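Local atomic coordinates of cyclopropane mycolic acid synthase 1 (Mycobacterium tuberculosis, PDB entry 1KPH), a protein that converts a distal double bond of alpha mycolic acids into a cyclopropane ring, using S-adenosyl-L-methionine as the source of the methylene carbon. Residues H167-L172 against I278-F283; S34-E39 against A233-L238; G58-Q63 against D161-L166; T221-Q226 against Q282-K287. One frame throughout, in Å; residues are numbered along the deposited sequence.

In the fold
Interactions 1, 3 and 4 all involve the one mixed sheet of the chain. Interactions 1 and 4 join strand 278-286 to its two neighbours, 163-171 and 221-227, with centres about 13 Å apart, and share Q282 and F283. Interaction 3 packs the loop after helix 45-57 on the first half of strand 163-171, its centre about 10 Å from that of interaction 4. Interaction 2 lies off the sheet, between the loop 34-39 and helix 229-245, its centre about 14 Å from that of interaction 1, and meets it at the carbonate. In sequence, interaction 3 is nested inside the loop closed by interaction 2, whereas interactions 1 and 2 alternate, so distant segments converge beside the cofactor and lipid sites.

Interaction 1: residues H167-L172 against I278-F283; sequences HTITGL and IDVNQF. With CO3 (carbonate ion), chain E.
The imidazole of H167 is held at two points on its edge, by Q282 NE2 at ND1 and by a carbonate oxygen at NE2, while V280 CG2 approaches NE2 obliquely. The Q282 bond is nearly straight, with NE2 2.9 Å from H167 ND1, and runs close to both the ring plane and the amide plane, although these planes stand 68° apart. With ND1 accepting, NE2 donates to carbonate O1 over 2.7 Å, so the two bonds fix the rotation of the ring; the ion itself probably comes from the crystallisation liquor. K59 NZ binds OE1 of Q282 and thereby steadies the amide as a second-shell partner. On the other face of the sheet the F283 ring has T170 CG2 at its edge, and T168 CG2 lies obliquely 4.0 Å from F283 CE2.

Paired backbone bonds tie T168 to N281 and T170 to D279, the shortest being T170 N to D279 O at 2.7 Å. T170 OG1 stands between its backbone N and carbonyl carbon (chi1 56°), which puts it 3.3 Å from D279 CB and 3.1 Å from N281 ND2, a weak bond. I169 CD1 reaches to 3.3 Å from carbonate O2, and I169 and I278 also touch the bound didecyl-dimethyl-ammonium. This is the antiparallel pairing of the final strand that marks the class I methyltransferase fold, here lining the carbonate and lipid pockets of a cyclopropane synthase.

Interaction 2: residues S34-E39 against A233-L238; sequences SCAYFE and AKTLDL. With CO3 (carbonate ion), chain E.
F38 turns its ring beside its own backbone N (chi1 -61°), and K234 sends a fully extended chain from a CG anti to its backbone N (chi1 -174°), which lays the lysine methylenes across the phenyl face. K234 CD sits almost exactly over the middle of the F38 ring, 3.4 Å from its centroid, a CH-pi contact, and K234 CE and NZ continue toward the CD2 side, with NZ 3.5 Å from F38 CD2. The rim of the same ring meets two other helix residues: T235 OG1 lies 3.7 Å from CE1 of F38, and L238 CD1 lies 3.8 Å from its CZ.

The polar link is made by T235, whose OG1 accepts from A36 N over 3.0 Å and donates to H231 O one turn back in its own helix. One buried hydroxyl thus joins the loop to the helix backbone and is satisfied in both roles. Next to it, C35 N donates a straight bond (167°) to carbonate O1 over 2.8 Å, and Y232 OH also binds the ion. S34, which touches the bound S-adenosyl-L-homocysteine, has its OG bonded to K52.

The loop 34-39 is therefore wedged between two helices, with helix 229-245 on the T235 side and helix 45-57 supplying A48, Q49 and K52; beyond helix 229-245, L236 packs on helix 256-275.

Interaction 3: residues G58-Q63 against D161-L166; sequences GKLGLQ and DGVMLL
L60 and K59 rest on strand 163-171 through carbon contacts, with no hydrogen bond between the two segments. The CD2 methyl of L60 does most of the touching: it settles over the strand backbone at M164, between the side chains of V163 and L165, which both point toward the loop. L60 CD2 lies 3.6 Å from V163 O and 3.8 Å from L165 N, and is flanked by V163 CG1 and L165 CB, each 3.9 Å away. Next to this, K59 runs extended beyond CG and passes obliquely over L165. L165 places CG anti to its backbone N (chi1 -175°), and from there its CD2 meets the lysine chain, 3.5 Å from K59 CD.

Farther out, polar bonds anchor both loop residues. Beside its bond to Q282, K59 NZ has a second partner in Q226 OE1, and the two hold the aliphatic part of the lysine along the sheet; L60 O accepts from R132 NE. G61, at positive phi, then turns the chain away toward strand 67-71. On the strand side, V163 and L165 bond through their backbones to strand 132-136, whereas M164, directed away from the loop, packs against F150, F151 and A154 of helix 147-157. Sheet residues pointing to one side meet the connection after helix 45-57, and those pointing to the other meet a helix, the three-layer alpha/beta packing of Rossmann-like methyltransferases.

Interaction 4: residues T221-Q226 against Q282-K287; sequences TVTRVQ and QFTCQK
T221 and Q286 exchange a pair of backbone hydrogen bonds, in which T221 N to Q286 O and Q286 N to T221 O are both 2.9 Å, and Q226 and Q282 form a similar pair at the other end of this antiparallel contact. Between them the register is broken by a beta bulge: T223 and R224 together face T284. T223 N donates to T284 O, while T284 N returns a straight bond of 2.9 Å (169°) to R224 O. The near-helical backbone of T223 accommodates the extra residue.

T221, R224, Q226, Q282, T284 and Q286 make up a polar face of the sheet, and T223, in the bulge, reaches T284 and Q286 from beside it. T223 OG1 stands between its backbone N and carbonyl carbon (chi1 54°), a placement that brings it to 3.2 Å from T284 CG2. From there it meets a water at 2.6 Å, which in turn donates to Q286 OE1, so a single water spans the two strands. Q226 OE1, whose polar partner is K59 NZ, lies over one face of the R224 guanidinium without a bond to it.

The opposite face is apolar and leans on helix 208-217, where V222 and V225 touch Q212 and F283 touches V211. Because the bulge inserts one residue, V222 and V225 share this face although three apart in sequence. They frame the phenyl ring differently: V222 CG1 comes in at its edge, 4.0 Å from F283 CD1, whereas V225 CG1 lies over the face in a CH-pi contact, 3.5 Å from F283 CE1.

Interaction 1: residues H167-L172 against I278-F283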
loop_
_atom_site.group_PDB
_atom_site.type_symbol
_atom_site.label_atom_id
_atom_site.label_comp_id
_atom_site.label_asym_id
_atom_site.label_seq_id
_atom_site.Cartn_x
_atom_site.Cartn_y
_atom_site.Cartn_z
ATOM N N HIS A 167 2.734 0.173 -6.740
ATOM C CA HIS A 167 3.709 0.383 -5.684
ATOM C C HIS A 167 3.562 -0.764 -4.698
ATOM O O HIS A 167 2.506 -0.945 -4.087
ATOM C CB HIS A 167 3.431 1.756 -5.045
ATOM C CG HIS A 167 4.218 2.044 -3.805
ATOM N ND1 HIS A 167 4.758 3.287 -3.547
ATOM C CD2 HIS A 167 4.470 1.291 -2.708
ATOM C CE1 HIS A 167 5.305 3.287 -2.345
ATOM N NE2 HIS A 167 5.143 2.088 -1.812
ATOM N N THR A 168 4.624 -1.550 -4.550
ATOM C CA THR A 168 4.571 -2.700 -3.660
ATOM C C THR A 168 5.910 -3.081 -3.061
ATOM O O THR A 168 6.963 -2.844 -3.645
ATOM C CB THR A 168 4.046 -3.950 -4.410
ATOM O OG1 THR A 168 4.045 -5.083 -3.530
ATOM C CG2 THR A 168 4.941 -4.264 -5.606
ATOM N N ILE A 169 5.851 -3.677 -1.880
ATOM C CA ILE A 169 7.040 -4.164 -1.209
ATOM C C ILE A 169 7.478 -5.382 -2.037
ATOM O O ILE A 169 6.642 -6.052 -2.650
ATOM C CB ILE A 169 6.682 -4.601 0.227
ATOM C CG1 ILE A 169 6.302 -3.364 1.048
ATOM C CG2 ILE A 169 7.837 -5.364 0.864
ATOM C CD1 ILE A 169 5.483 -3.674 2.288
ATOM N N THR A 170 8.777 -5.649 -2.088
ATOM C CA THR A 170 9.280 -6.803 -2.831
ATOM C C THR A 170 10.266 -7.552 -1.950
ATOM O O THR A 170 10.938 -6.951 -1.112
ATOM C CB THR A 170 9.960 -6.386 -4.161
ATOM O OG1 THR A 170 11.012 -5.448 -3.906
ATOM C CG2 THR A 170 8.938 -5.759 -5.097
ATOM N N GLY A 171 10.341 -8.867 -2.122
ATOM C CA GLY A 171 11.238 -9.648 -1.292
ATOM C C GLY A 171 12.126 -10.629 -2.025
ATOM O O GLY A 171 11.834 -11.045 -3.148
ATOM N N LEU A 172 13.229 -10.989 -1.379
ATOM C CA LEU A 172 14.182 -11.932 -1.942
ATOM C C LEU A 172 13.833 -13.326 -1.436
ATOM O O LEU A 172 13.216 -13.474 -0.376
ATOM C CB LEU A 172 15.603 -11.578 -1.500
ATOM C CG LEU A 172 16.108 -10.162 -1.785
ATOM C CD1 LEU A 172 17.477 -9.978 -1.143
ATOM C CD2 LEU A 172 16.173 -9.925 -3.286
ATOM N N ILE A 278 14.399 -6.767 2.391
ATOM C CA ILE A 278 13.173 -6.421 1.685
ATOM C C ILE A 278 13.326 -5.053 1.042
ATOM O O ILE A 278 14.126 -4.229 1.486
ATOM C CB ILE A 278 11.946 -6.432 2.624
ATOM C CG1 ILE A 278 12.222 -5.586 3.866
ATOM C CG2 ILE A 278 11.606 -7.870 3.005
ATOM C CD1 ILE A 278 11.100 -5.636 4.884
ATOM N N ASP A 279 12.556 -4.825 -0.015
ATOM C CA ASP A 279 12.613 -3.583 -0.773
ATOM C C ASP A 279 11.176 -3.127 -1.030
ATOM O O ASP A 279 10.222 -3.820 -0.671
ATOM C CB ASP A 279 13.335 -3.865 -2.104
ATOM C CG ASP A 279 13.803 -2.604 -2.823
ATOM O OD1 ASP A 279 13.489 -1.481 -2.383
ATOM O OD2 ASP A 279 14.496 -2.751 -3.854
ATOM N N VAL A 280 11.026 -1.950 -1.625
ATOM C CA VAL A 280 9.707 -1.423 -1.962
ATOM C C VAL A 280 9.910 -0.662 -3.266
ATOM O O VAL A 280 10.809 0.176 -3.378
ATOM C CB VAL A 280 9.139 -0.495 -0.845
ATOM C CG1 VAL A 280 10.070 0.674 -0.589
ATOM C CG2 VAL A 280 7.752 -0.004 -1.243
ATOM N N ASN A 281 9.091 -0.973 -4.263
ATOM C CA ASN A 281 9.250 -0.351 -5.570
ATOM C C ASN A 281 7.974 0.140 -6.227
ATOM O O ASN A 281 6.895 -0.418 -6.021
ATOM C CB ASN A 281 9.920 -1.345 -6.526
ATOM C CG ASN A 281 11.350 -1.657 -6.144
ATOM O OD1 ASN A 281 12.273 -0.939 -6.520
ATOM N ND2 ASN A 281 11.538 -2.728 -5.379
ATOM N N GLN A 282 8.121 1.189 -7.029
ATOM C CA GLN A 282 7.007 1.738 -7.788
ATOM C C GLN A 282 7.246 1.342 -9.243
ATOM O O GLN A 282 8.262 1.711 -9.829
ATOM C CB GLN A 282 6.956 3.263 -7.694
ATOM C CG GLN A 282 6.778 3.819 -6.301
ATOM C CD GLN A 282 6.167 5.207 -6.323
ATOM O OE1 GLN A 282 6.420 5.991 -7.239
ATOM N NE2 GLN A 282 5.363 5.523 -5.309
ATOM N N PHE A 283 6.317 0.584 -9.814
ATOM C CA PHE A 283 6.435 0.143 -11.197
ATOM C C PHE A 283 5.493 0.944 -12.085
ATOM O O PHE A 283 4.286 0.964 -11.862
ATOM C CB PHE A 283 6.073 -1.336 -11.321
ATOM C CG PHE A 283 6.968 -2.257 -10.549
ATOM C CD1 PHE A 283 8.010 -2.929 -11.184
ATOM C CD2 PHE A 283 6.752 -2.485 -9.193
ATOM C CE1 PHE A 283 8.822 -3.822 -10.474
ATOM C CE2 PHE A 283 7.555 -3.369 -8.478
ATOM C CZ PHE A 283 8.591 -4.041 -9.120
HETATM C C CO3 E . 4.209 -0.195 0.824
HETATM O O1 CO3 E . 4.921 1.119 0.701
HETATM O O2 CO3 E . 3.988 -0.737 2.047
HETATM O O3 CO3 E . 3.786 -0.848 -0.297
#

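Interaction 2: residues S34-E39 against A233-L238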
loop_
_atom_site.group_PDB
_atom_site.type_symbol
_atom_site.label_atom_id
_atom_site.label_comp_id
_atom_site.label_asym_id
_atom_site.label_seq_id
_atom_site.Cartn_x
_atom_site.Cartn_y
_atom_site.Cartn_z
ATOM N N SER A 34 1.749 3.333 4.127
ATOM C CA SER A 34 2.691 2.821 3.143
ATOM C C SER A 34 3.967 3.660 3.224
ATOM O O SER A 34 3.993 4.682 3.907
ATOM C CB SER A 34 2.082 2.901 1.739
ATOM O OG SER A 34 1.531 4.190 1.482
ATOM N N CYS A 35 5.015 3.226 2.529
ATOM C CA CYS A 35 6.299 3.922 2.543
ATOM C C CYS A 35 6.237 5.385 2.114
ATOM O O CYS A 35 5.766 5.704 1.020
ATOM C CB CYS A 35 7.302 3.191 1.647
ATOM S SG CYS A 35 8.991 3.844 1.738
ATOM N N ALA A 36 6.732 6.268 2.977
ATOM C CA ALA A 36 6.754 7.695 2.673
ATOM C C ALA A 36 7.980 8.006 1.804
ATOM O O ALA A 36 8.868 7.166 1.650
ATOM C CB ALA A 36 6.797 8.513 3.969
ATOM N N TYR A 37 8.020 9.208 1.238
ATOM C CA TYR A 37 9.128 9.618 0.381
ATOM C C TYR A 37 9.783 10.895 0.903
ATOM O O TYR A 37 9.252 11.987 0.724
ATOM C CB TYR A 37 8.619 9.841 -1.049
ATOM C CG TYR A 37 9.678 10.288 -2.029
ATOM C CD1 TYR A 37 10.951 9.716 -2.021
ATOM C CD2 TYR A 37 9.400 11.260 -2.989
ATOM C CE1 TYR A 37 11.922 10.100 -2.948
ATOM C CE2 TYR A 37 10.364 11.652 -3.924
ATOM C CZ TYR A 37 11.620 11.066 -3.897
ATOM O OH TYR A 37 12.570 11.431 -4.828
ATOM N N PHE A 38 10.934 10.759 1.552
ATOM C CA PHE A 38 11.618 11.929 2.085
ATOM C C PHE A 38 12.459 12.615 1.011
ATOM O O PHE A 38 13.688 12.563 1.024
ATOM C CB PHE A 38 12.469 11.532 3.298
ATOM C CG PHE A 38 11.658 10.961 4.436
ATOM C CD1 PHE A 38 11.255 9.628 4.423
ATOM C CD2 PHE A 38 11.254 11.770 5.492
ATOM C CE1 PHE A 38 10.459 9.110 5.446
ATOM C CE2 PHE A 38 10.454 11.258 6.522
ATOM C CZ PHE A 38 10.059 9.926 6.494
ATOM N N GLU A 39 11.759 13.251 0.074
ATOM C CA GLU A 39 12.375 13.963 -1.037
ATOM C C GLU A 39 13.427 14.926 -0.497
ATOM O O GLU A 39 14.539 14.996 -1.020
ATOM C CB GLU A 39 11.305 14.739 -1.802
ATOM C CG GLU A 39 11.497 14.775 -3.299
ATOM C CD GLU A 39 10.360 15.492 -4.000
ATOM O OE1 GLU A 39 9.188 15.244 -3.641
ATOM O OE2 GLU A 39 10.632 16.297 -4.912
ATOM N N ALA A 233 12.597 2.438 6.132
ATOM C CA ALA A 233 13.136 2.235 7.470
ATOM C C ALA A 233 12.805 3.462 8.318
ATOM O O ALA A 233 12.441 3.340 9.489
ATOM C CB ALA A 233 14.645 2.024 7.412
ATOM N N LYS A 234 12.922 4.643 7.718
ATOM C CA LYS A 234 12.619 5.886 8.422
ATOM C C LYS A 234 11.116 5.995 8.686
ATOM O O LYS A 234 10.697 6.346 9.789
ATOM C CB LYS A 234 13.094 7.089 7.605
ATOM C CG LYS A 234 12.956 8.421 8.333
ATOM C CD LYS A 234 13.505 9.550 7.478
ATOM C CE LYS A 234 13.492 10.879 8.206
ATOM N NZ LYS A 234 14.153 11.922 7.367
ATOM N N THR A 235 10.306 5.689 7.676
ATOM C CA THR A 235 8.858 5.737 7.835
ATOM C C THR A 235 8.476 4.849 9.025
ATOM O O THR A 235 7.751 5.273 9.927
ATOM C CB THR A 235 8.130 5.214 6.569
ATOM O OG1 THR A 235 8.487 6.018 5.437
ATOM C CG2 THR A 235 6.622 5.260 6.760
ATOM N N LEU A 236 8.978 3.617 9.017
ATOM C CA LEU A 236 8.697 2.661 10.080
ATOM C C LEU A 236 9.238 3.125 11.432
ATOM O O LEU A 236 8.596 2.914 12.463
ATOM C CB LEU A 236 9.275 1.291 9.708
ATOM C CG LEU A 236 8.496 0.556 8.609
ATOM C CD1 LEU A 236 9.363 -0.520 7.964
ATOM C CD2 LEU A 236 7.243 -0.051 9.214
ATOM N N ASP A 237 10.411 3.753 11.435
ATOM C CA ASP A 237 10.984 4.254 12.682
ATOM C C ASP A 237 10.061 5.328 13.255
ATOM O O ASP A 237 9.817 5.361 14.461
ATOM C CB ASP A 237 12.382 4.852 12.466
ATOM C CG ASP A 237 13.452 3.794 12.223
ATOM O OD1 ASP A 237 13.263 2.634 12.643
ATOM O OD2 ASP A 237 14.496 4.135 11.625
ATOM N N LEU A 238 9.539 6.193 12.386
ATOM C CA LEU A 238 8.644 7.261 12.826
ATOM C C LEU A 238 7.311 6.707 13.308
ATOM O O LEU A 238 6.712 7.249 14.238
ATOM C CB LEU A 238 8.404 8.275 11.698
ATOM C CG LEU A 238 9.621 9.059 11.197
ATOM C CD1 LEU A 238 9.176 10.108 10.194
ATOM C CD2 LEU A 238 10.328 9.733 12.360
HETATM C C CO3 E . 4.209 -0.195 0.824
HETATM O O1 CO3 E . 4.921 1.119 0.701
HETATM O O2 CO3 E . 3.988 -0.737 2.047
HETATM O O3 CO3 E . 3.786 -0.848 -0.297
#

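Interaction 3: residues G58-Q63 against D161-L166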
loop_
_atom_site.group_PDB
_atom_site.type_symbol
_atom_site.label_atom_id
_atom_site.label_comp_id
_atom_site.label_asym_id
_atom_site.label_seq_id
_atom_site.Cartn_x
_atom_site.Cartn_y
_atom_site.Cartn_z
ATOM N N GLY A 58 2.166 11.662 -10.054
ATOM C CA GLY A 58 2.886 12.394 -11.078
ATOM C C GLY A 58 3.376 11.544 -12.239
ATOM O O GLY A 58 3.872 12.075 -13.233
ATOM N N LYS A 59 3.239 10.227 -12.125
ATOM C CA LYS A 59 3.678 9.316 -13.179
ATOM C C LYS A 59 2.509 8.874 -14.061
ATOM O O LYS A 59 2.706 8.208 -15.079
ATOM C CB LYS A 59 4.345 8.078 -12.559
ATOM C CG LYS A 59 5.662 8.358 -11.829
ATOM C CD LYS A 59 6.156 7.130 -11.052
ATOM C CE LYS A 59 7.432 7.437 -10.267
ATOM N NZ LYS A 59 7.983 6.240 -9.556
ATOM N N LEU A 60 1.298 9.261 -13.680
ATOM C CA LEU A 60 0.100 8.859 -14.414
ATOM C C LEU A 60 -0.380 9.774 -15.540
ATOM O O LEU A 60 -1.295 9.407 -16.280
ATOM C CB LEU A 60 -1.050 8.637 -13.425
ATOM C CG LEU A 60 -0.843 7.518 -12.404
ATOM C CD1 LEU A 60 -2.049 7.422 -11.494
ATOM C CD2 LEU A 60 -0.626 6.201 -13.127
ATOM N N GLY A 61 0.224 10.949 -15.682
ATOM C CA GLY A 61 -0.208 11.861 -16.730
ATOM C C GLY A 61 -1.677 12.217 -16.550
ATOM O O GLY A 61 -2.470 12.187 -17.498
ATOM N N LEU A 62 -2.047 12.546 -15.316
ATOM C CA LEU A 62 -3.426 12.896 -15.007
ATOM C C LEU A 62 -3.880 14.163 -15.717
ATOM O O LEU A 62 -3.072 15.037 -16.038
ATOM C CB LEU A 62 -3.605 13.080 -13.500
ATOM C CG LEU A 62 -3.316 11.887 -12.586
ATOM C CD1 LEU A 62 -3.550 12.305 -11.136
ATOM C CD2 LEU A 62 -4.215 10.709 -12.953
ATOM N N GLN A 63 -5.182 14.246 -15.959
ATOM C CA GLN A 63 -5.788 15.397 -16.610
ATOM C C GLN A 63 -7.185 15.578 -16.039
ATOM O O GLN A 63 -7.832 14.607 -15.645
ATOM C CB GLN A 63 -5.872 15.175 -18.124
ATOM C CG GLN A 63 -4.531 15.199 -18.837
ATOM C CD GLN A 63 -3.921 16.593 -18.885
ATOM O OE1 GLN A 63 -4.470 17.501 -19.512
ATOM N NE2 GLN A 63 -2.783 16.768 -18.222
ATOM N N ASP A 161 -4.041 4.347 -24.053
ATOM C CA ASP A 161 -2.858 5.015 -23.518
ATOM C C ASP A 161 -2.791 4.889 -21.991
ATOM O O ASP A 161 -2.026 5.594 -21.334
ATOM C CB ASP A 161 -2.879 6.497 -23.902
ATOM C CG ASP A 161 -4.072 7.233 -23.314
ATOM O OD1 ASP A 161 -4.078 8.482 -23.336
ATOM O OD2 ASP A 161 -5.009 6.561 -22.829
ATOM N N GLY A 162 -3.592 3.984 -21.441
ATOM C CA GLY A 162 -3.635 3.789 -20.003
ATOM C C GLY A 162 -2.303 3.557 -19.313
ATOM O O GLY A 162 -1.337 3.096 -19.924
ATOM N N VAL A 163 -2.261 3.876 -18.023
ATOM C CA VAL A 163 -1.054 3.703 -17.220
ATOM C C VAL A 163 -1.411 3.311 -15.794
ATOM O O VAL A 163 -2.334 3.872 -15.209
ATOM C CB VAL A 163 -0.230 5.010 -17.147
ATOM C CG1 VAL A 163 1.052 4.773 -16.353
ATOM C CG2 VAL A 163 0.083 5.511 -18.539
ATOM N N MET A 164 -0.687 2.339 -15.245
ATOM C CA MET A 164 -0.902 1.907 -13.870
ATOM C C MET A 164 0.390 2.033 -13.076
ATOM O O MET A 164 1.439 1.544 -13.495
ATOM C CB MET A 164 -1.383 0.450 -13.789
ATOM C CG MET A 164 -1.266 -0.137 -12.367
ATOM S SD MET A 164 -2.121 -1.714 -12.026
ATOM C CE MET A 164 -0.995 -2.900 -12.824
ATOM N N LEU A 165 0.313 2.709 -11.937
ATOM C CA LEU A 165 1.472 2.857 -11.073
ATOM C C LEU A 165 1.240 1.844 -9.965
ATOM O O LEU A 165 0.331 2.001 -9.152
ATOM C CB LEU A 165 1.558 4.282 -10.502
ATOM C CG LEU A 165 2.785 4.688 -9.661
ATOM C CD1 LEU A 165 2.775 3.951 -8.334
ATOM C CD2 LEU A 165 4.071 4.389 -10.421
ATOM N N LEU A 166 2.033 0.779 -9.971
ATOM C CA LEU A 166 1.918 -0.264 -8.961
ATOM C C LEU A 166 3.075 -0.104 -7.991
ATOM O O LEU A 166 4.239 -0.230 -8.365
ATOM C CB LEU A 166 1.967 -1.656 -9.605
ATOM C CG LEU A 166 1.928 -2.831 -8.622
ATOM C CD1 LEU A 166 0.596 -2.831 -7.885
ATOM C CD2 LEU A 166 2.123 -4.145 -9.376
#

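Interaction 4: residues T221-Q226 against Q282-K287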
loop_
_atom_site.group_PDB
_atom_site.type_symbol
_atom_site.label_atom_id
_atom_site.label_comp_id
_atom_site.label_asym_id
_atom_site.label_seq_id
_atom_site.Cartn_x
_atom_site.Cartn_y
_atom_site.Cartn_z
ATOM N N THR A 221 4.156 -2.766 -20.350
ATOM C CA THR A 221 5.558 -2.445 -20.546
ATOM C C THR A 221 5.975 -1.626 -19.329
ATOM O O THR A 221 5.537 -0.486 -19.158
ATOM C CB THR A 221 5.772 -1.607 -21.817
ATOM O OG1 THR A 221 5.570 -2.432 -22.973
ATOM C CG2 THR A 221 7.176 -1.031 -21.844
ATOM N N VAL A 222 6.803 -2.219 -18.476
ATOM C CA VAL A 222 7.278 -1.540 -17.276
ATOM C C VAL A 222 8.362 -0.547 -17.680
ATOM O O VAL A 222 9.511 -0.927 -17.899
ATOM C CB VAL A 222 7.851 -2.557 -16.272
ATOM C CG1 VAL A 222 8.251 -1.857 -14.980
ATOM C CG2 VAL A 222 6.824 -3.642 -16.007
ATOM N N THR A 223 7.992 0.726 -17.773
ATOM C CA THR A 223 8.925 1.773 -18.181
ATOM C C THR A 223 9.838 2.310 -17.085
ATOM O O THR A 223 10.778 3.052 -17.372
ATOM C CB THR A 223 8.167 2.948 -18.828
ATOM O OG1 THR A 223 7.136 3.406 -17.940
ATOM C CG2 THR A 223 7.533 2.501 -20.145
ATOM N N ARG A 224 9.562 1.952 -15.832
ATOM C CA ARG A 224 10.409 2.387 -14.723
ATOM C C ARG A 224 10.113 1.663 -13.419
ATOM O O ARG A 224 8.961 1.398 -13.085
ATOM C CB ARG A 224 10.292 3.900 -14.477
ATOM C CG ARG A 224 11.222 4.376 -13.355
ATOM C CD ARG A 224 11.050 5.839 -12.985
ATOM N NE ARG A 224 12.026 6.226 -11.966
ATOM C CZ ARG A 224 12.026 7.389 -11.320
ATOM N NH1 ARG A 224 11.097 8.299 -11.576
ATOM N NH2 ARG A 224 12.963 7.644 -10.415
ATOM N N VAL A 225 11.174 1.335 -12.694
ATOM C CA VAL A 225 11.060 0.681 -11.401
ATOM C C VAL A 225 11.893 1.552 -10.462
ATOM O O VAL A 225 13.119 1.585 -10.562
ATOM C CB VAL A 225 11.639 -0.752 -11.421
ATOM C CG1 VAL A 225 11.373 -1.444 -10.086
ATOM C CG2 VAL A 225 11.018 -1.551 -12.558
ATOM N N GLN A 226 11.221 2.277 -9.573
ATOM C CA GLN A 226 11.905 3.155 -8.631
ATOM C C GLN A 226 11.850 2.584 -7.224
ATOM O O GLN A 226 10.776 2.257 -6.716
ATOM C CB GLN A 226 11.263 4.540 -8.646
ATOM C CG GLN A 226 11.908 5.526 -7.682
ATOM C CD GLN A 226 11.343 6.924 -7.816
ATOM O OE1 GLN A 226 10.407 7.160 -8.583
ATOM N NE2 GLN A 226 11.905 7.865 -7.062
ATOM N N GLN A 282 8.121 1.189 -7.029
ATOM C CA GLN A 282 7.007 1.738 -7.788
ATOM C C GLN A 282 7.246 1.342 -9.243
ATOM O O GLN A 282 8.262 1.711 -9.829
ATOM C CB GLN A 282 6.956 3.263 -7.694
ATOM C CG GLN A 282 6.778 3.819 -6.301
ATOM C CD GLN A 282 6.167 5.207 -6.323
ATOM O OE1 GLN A 282 6.420 5.991 -7.239
ATOM N NE2 GLN A 282 5.363 5.523 -5.309
ATOM N N PHE A 283 6.317 0.584 -9.814
ATOM C CA PHE A 283 6.435 0.143 -11.197
ATOM C C PHE A 283 5.493 0.944 -12.085
ATOM O O PHE A 283 4.286 0.964 -11.862
ATOM C CB PHE A 283 6.073 -1.336 -11.321
ATOM C CG PHE A 283 6.968 -2.257 -10.549
ATOM C CD1 PHE A 283 8.010 -2.929 -11.184
ATOM C CD2 PHE A 283 6.752 -2.485 -9.193
ATOM C CE1 PHE A 283 8.822 -3.822 -10.474
ATOM C CE2 PHE A 283 7.555 -3.369 -8.478
ATOM C CZ PHE A 283 8.591 -4.041 -9.120
ATOM N N THR A 284 6.048 1.616 -13.082
ATOM C CA THR A 284 5.240 2.383 -14.017
ATOM C C THR A 284 4.863 1.412 -15.134
ATOM O O THR A 284 5.686 1.079 -15.985
ATOM C CB THR A 284 6.033 3.572 -14.603
ATOM O OG1 THR A 284 6.415 4.459 -13.543
ATOM C CG2 THR A 284 5.186 4.343 -15.611
ATOM N N CYS A 285 3.620 0.948 -15.111
ATOM C CA CYS A 285 3.137 -0.002 -16.101
ATOM C C CYS A 285 2.390 0.696 -17.236
ATOM O O CYS A 285 1.277 1.189 -17.055
ATOM C CB CYS A 285 2.247 -1.029 -15.409
ATOM S SG CYS A 285 3.078 -1.848 -14.017
ATOM N N GLN A 286 3.024 0.730 -18.406
ATOM C CA GLN A 286 2.466 1.379 -19.588
ATOM C C GLN A 286 1.753 0.407 -20.532
ATOM O O GLN A 286 2.303 -0.629 -20.912
ATOM C CB GLN A 286 3.583 2.091 -20.355
ATOM C CG GLN A 286 3.116 2.866 -21.577
ATOM C CD GLN A 286 2.400 4.143 -21.208
ATOM O OE1 GLN A 286 2.945 4.980 -20.493
ATOM N NE2 GLN A 286 1.174 4.304 -21.698
ATOM N N LYS A 287 0.527 0.746 -20.911
ATOM C CA LYS A 287 -0.237 -0.093 -21.824
ATOM C C LYS A 287 0.030 0.357 -23.257
ATOM O O LYS A 287 0.499 1.475 -23.487
ATOM C CB LYS A 287 -1.733 0.003 -21.514
ATOM C CG LYS A 287 -2.615 -0.841 -22.421
ATOM C CD LYS A 287 -4.075 -0.770 -22.000
ATOM C CE LYS A 287 -4.965 -1.517 -22.979
ATOM N NZ LYS A 287 -6.390 -1.535 -22.549
HETATM O O HOH W 1 5.607 4.949 -19.389
#